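Local coordinates for proximal thread matrix protein 1 (Mytilus galloprovincialis, PDB 4CN9), which probably binds collagen as a matrix protein of the mussel byssus, using two von Willebrand factor type A domains, and also binds zinc, at residues Val284-Thr290 with Ser316-Lys322. Residues are numbered along the deposited sequence.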
loop_
_atom_site.group_PDB
_atom_site.type_symbol
_atom_site.label_atom_id
_atom_site.label_comp_id
_atom_site.label_asym_id
_atom_site.label_seq_id
_atom_site.Cartn_x
_atom_site.Cartn_y
_atom_site.Cartn_z
ATOM N N VAL A 284 20.622 0.398 -7.963
ATOM C CA VAL A 284 20.929 1.666 -8.608
ATOM C C VAL A 284 20.998 1.501 -10.130
ATOM O O VAL A 284 20.479 2.329 -10.886
ATOM C CB VAL A 284 22.240 2.268 -8.054
ATOM C CG1 VAL A 284 22.722 3.413 -8.912
ATOM C CG2 VAL A 284 22.027 2.735 -6.600
ATOM N N ASP A 285 21.650 0.430 -10.571
ATOM C CA ASP A 285 21.828 0.175 -12.002
ATOM C C ASP A 285 20.525 -0.053 -12.760
ATOM O O ASP A 285 20.502 0.049 -13.981
ATOM C CB ASP A 285 22.758 -1.026 -12.223
ATOM C CG ASP A 285 24.224 -0.649 -12.145
ATOM O OD1 ASP A 285 24.560 0.547 -12.353
ATOM O OD2 ASP A 285 25.047 -1.560 -11.891
ATOM N N ARG A 286 19.442 -0.362 -12.052
ATOM C CA ARG A 286 18.171 -0.625 -12.707
ATOM C C ARG A 286 17.395 0.642 -13.025
ATOM O O ARG A 286 16.393 0.590 -13.739
ATOM C CB ARG A 286 17.321 -1.581 -11.865
ATOM C CG ARG A 286 17.994 -2.918 -11.643
ATOM C CD ARG A 286 17.933 -3.772 -12.892
ATOM N NE ARG A 286 16.560 -4.169 -13.166
ATOM C CZ ARG A 286 16.021 -5.320 -12.787
ATOM N NH1 ARG A 286 16.741 -6.220 -12.129
ATOM N NH2 ARG A 286 14.758 -5.575 -13.078
ATOM N N PHE A 287 17.848 1.787 -12.524
ATOM C CA PHE A 287 17.192 3.048 -12.881
ATOM C C PHE A 287 17.785 3.638 -14.163
ATOM O O PHE A 287 18.982 3.515 -14.431
ATOM C CB PHE A 287 17.224 4.040 -11.715
ATOM C CG PHE A 287 16.321 3.643 -10.576
ATOM C CD1 PHE A 287 16.735 2.716 -9.648
ATOM C CD2 PHE A 287 15.038 4.154 -10.477
ATOM C CE1 PHE A 287 15.900 2.316 -8.624
ATOM C CE2 PHE A 287 14.202 3.771 -9.437
ATOM C CZ PHE A 287 14.625 2.854 -8.519
ATOM N N ASN A 288 16.929 4.270 -14.954
ATOM C CA ASN A 288 17.296 4.719 -16.289
ATOM C C ASN A 288 18.298 5.862 -16.243
ATOM O O ASN A 288 19.230 5.906 -17.041
ATOM C CB ASN A 288 16.052 5.162 -17.058
ATOM C CG ASN A 288 16.380 5.636 -18.462
ATOM O OD1 ASN A 288 16.889 4.869 -19.272
ATOM N ND2 ASN A 288 16.110 6.910 -18.745
ATOM N N LYS A 289 18.111 6.773 -15.294
ATOM C CA LYS A 289 18.934 7.966 -15.221
ATOM C C LYS A 289 18.966 8.503 -13.805
ATOM O O LYS A 289 17.920 8.692 -13.187
ATOM C CB LYS A 289 18.394 9.065 -16.141
ATOM C CG LYS A 289 19.328 10.278 -16.193
ATOM C CD LYS A 289 19.026 11.224 -17.351
ATOM C CE LYS A 289 17.734 11.995 -17.139
ATOM N NZ LYS A 289 17.287 12.688 -18.387
ATOM N N THR A 290 20.162 8.773 -13.305
ATOM C CA THR A 290 20.304 9.294 -11.953
ATOM C C THR A 290 20.585 10.782 -11.970
ATOM O O THR A 290 21.040 11.338 -12.986
ATOM C CB THR A 290 21.428 8.566 -11.197
ATOM O OG1 THR A 290 22.640 8.622 -11.958
ATOM C CG2 THR A 290 21.046 7.107 -10.970
ATOM N N SER A 316 25.274 12.720 -9.001
ATOM C CA SER A 316 24.351 12.599 -10.122
ATOM C C SER A 316 24.649 11.409 -11.044
ATOM O O SER A 316 23.787 11.024 -11.822
ATOM C CB SER A 316 24.290 13.909 -10.925
ATOM O OG SER A 316 25.574 14.297 -11.369
ATOM N N SER A 317 25.839 10.820 -10.962
ATOM C CA SER A 317 26.173 9.666 -11.810
ATOM C C SER A 317 26.056 8.342 -11.062
ATOM O O SER A 317 26.296 8.268 -9.862
ATOM C CB SER A 317 27.593 9.796 -12.411
ATOM O OG SER A 317 28.584 9.490 -11.464
ATOM N N LYS A 318 25.729 7.286 -11.795
ATOM C CA LYS A 318 25.604 5.965 -11.223
ATOM C C LYS A 318 26.944 5.510 -10.700
ATOM O O LYS A 318 27.037 4.897 -9.642
ATOM C CB LYS A 318 25.119 4.981 -12.283
ATOM C CG LYS A 318 23.632 5.015 -12.512
ATOM C CD LYS A 318 23.225 3.964 -13.524
ATOM C CE LYS A 318 21.850 4.260 -14.079
ATOM N NZ LYS A 318 21.463 3.249 -15.073
ATOM N N ALA A 319 27.997 5.809 -11.453
ATOM C CA ALA A 319 29.338 5.433 -11.042
ATOM C C ALA A 319 29.690 6.078 -9.703
ATOM O O ALA A 319 30.246 5.421 -8.826
ATOM C CB ALA A 319 30.361 5.805 -12.112
ATOM N N ASP A 320 29.367 7.358 -9.542
ATOM C CA ASP A 320 29.631 8.044 -8.271
ATOM C C ASP A 320 28.774 7.460 -7.133
ATOM O O ASP A 320 29.249 7.247 -6.024
ATOM C CB ASP A 320 29.344 9.541 -8.384
ATOM C CG ASP A 320 30.393 10.296 -9.198
ATOM O OD1 ASP A 320 31.534 9.798 -9.334
ATOM O OD2 ASP A 320 30.053 11.393 -9.703
ATOM N N ILE A 321 27.501 7.222 -7.406
ATOM C CA ILE A 321 26.619 6.666 -6.384
ATOM C C ILE A 321 27.115 5.295 -5.928
ATOM O O ILE A 321 27.252 5.040 -4.732
ATOM C CB ILE A 321 25.176 6.595 -6.879
ATOM C CG1 ILE A 321 24.640 8.005 -7.046
ATOM C CG2 ILE A 321 24.312 5.790 -5.895
ATOM C CD1 ILE A 321 23.383 8.095 -7.851
ATOM N N LYS A 322 27.426 4.424 -6.879
ATOM C CA LYS A 322 27.906 3.091 -6.531
ATOM C C LYS A 322 29.245 3.111 -5.796
ATOM O O LYS A 322 29.441 2.358 -4.862
ATOM C CB LYS A 322 27.986 2.218 -7.783
ATOM C CG LYS A 322 26.632 2.050 -8.435
ATOM C CD LYS A 322 26.645 1.041 -9.576
ATOM C CE LYS A 322 27.514 1.459 -10.724
ATOM N NZ LYS A 322 27.610 0.334 -11.699
HETATM O O HOH W 1 22.340 5.639 -17.100
#
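Two lysines one turn apart, Lys318 and Lys322, provide most of the polar contact between the C-terminal end of helix 272-285 with the loop that follows it and the start of helix 318-327. The nearly extended side chain of Lys318, with chi2 to chi4 all t, carries its ammonium across to the loop, where NZ donates to Phe287 O at 2.6 Å. A water accepts a weak bond from the same NZ at 3.3 Å and donates to Asn288 O at 3.1 Å, so a second loop carbonyl is served indirectly. Lys322 NZ forms a salt bridge with Asp285, donating to both OD1 (3.1 Å) and OD2 (3.2 Å).

Nearer the start of the helix, Thr290 OG1 donates to Ser316 O at 2.7 Å. Ser317 is the N-cap: its OG accepts from Asp320 N at 3.0 Å with an N-H...O angle of 155°, satisfying a first-turn amide.

Beneath these polar links lies an apolar layer. Val284 CG2 meets Ile321 CG2 at 3.9 Å, Thr290 CB lies 3.9 Å from Ile321 CD1, and Val284, Thr290 and Ile321 all touch Phe297 of strand 295-302. That strand belongs to the mixed, mostly parallel sheet of the second domain, and the contact joins the end of one helix and its following loop to the start of another, both packing on Phe297, an arrangement consistent with the Rossmann-like alpha/beta fold of von Willebrand factor type A domains.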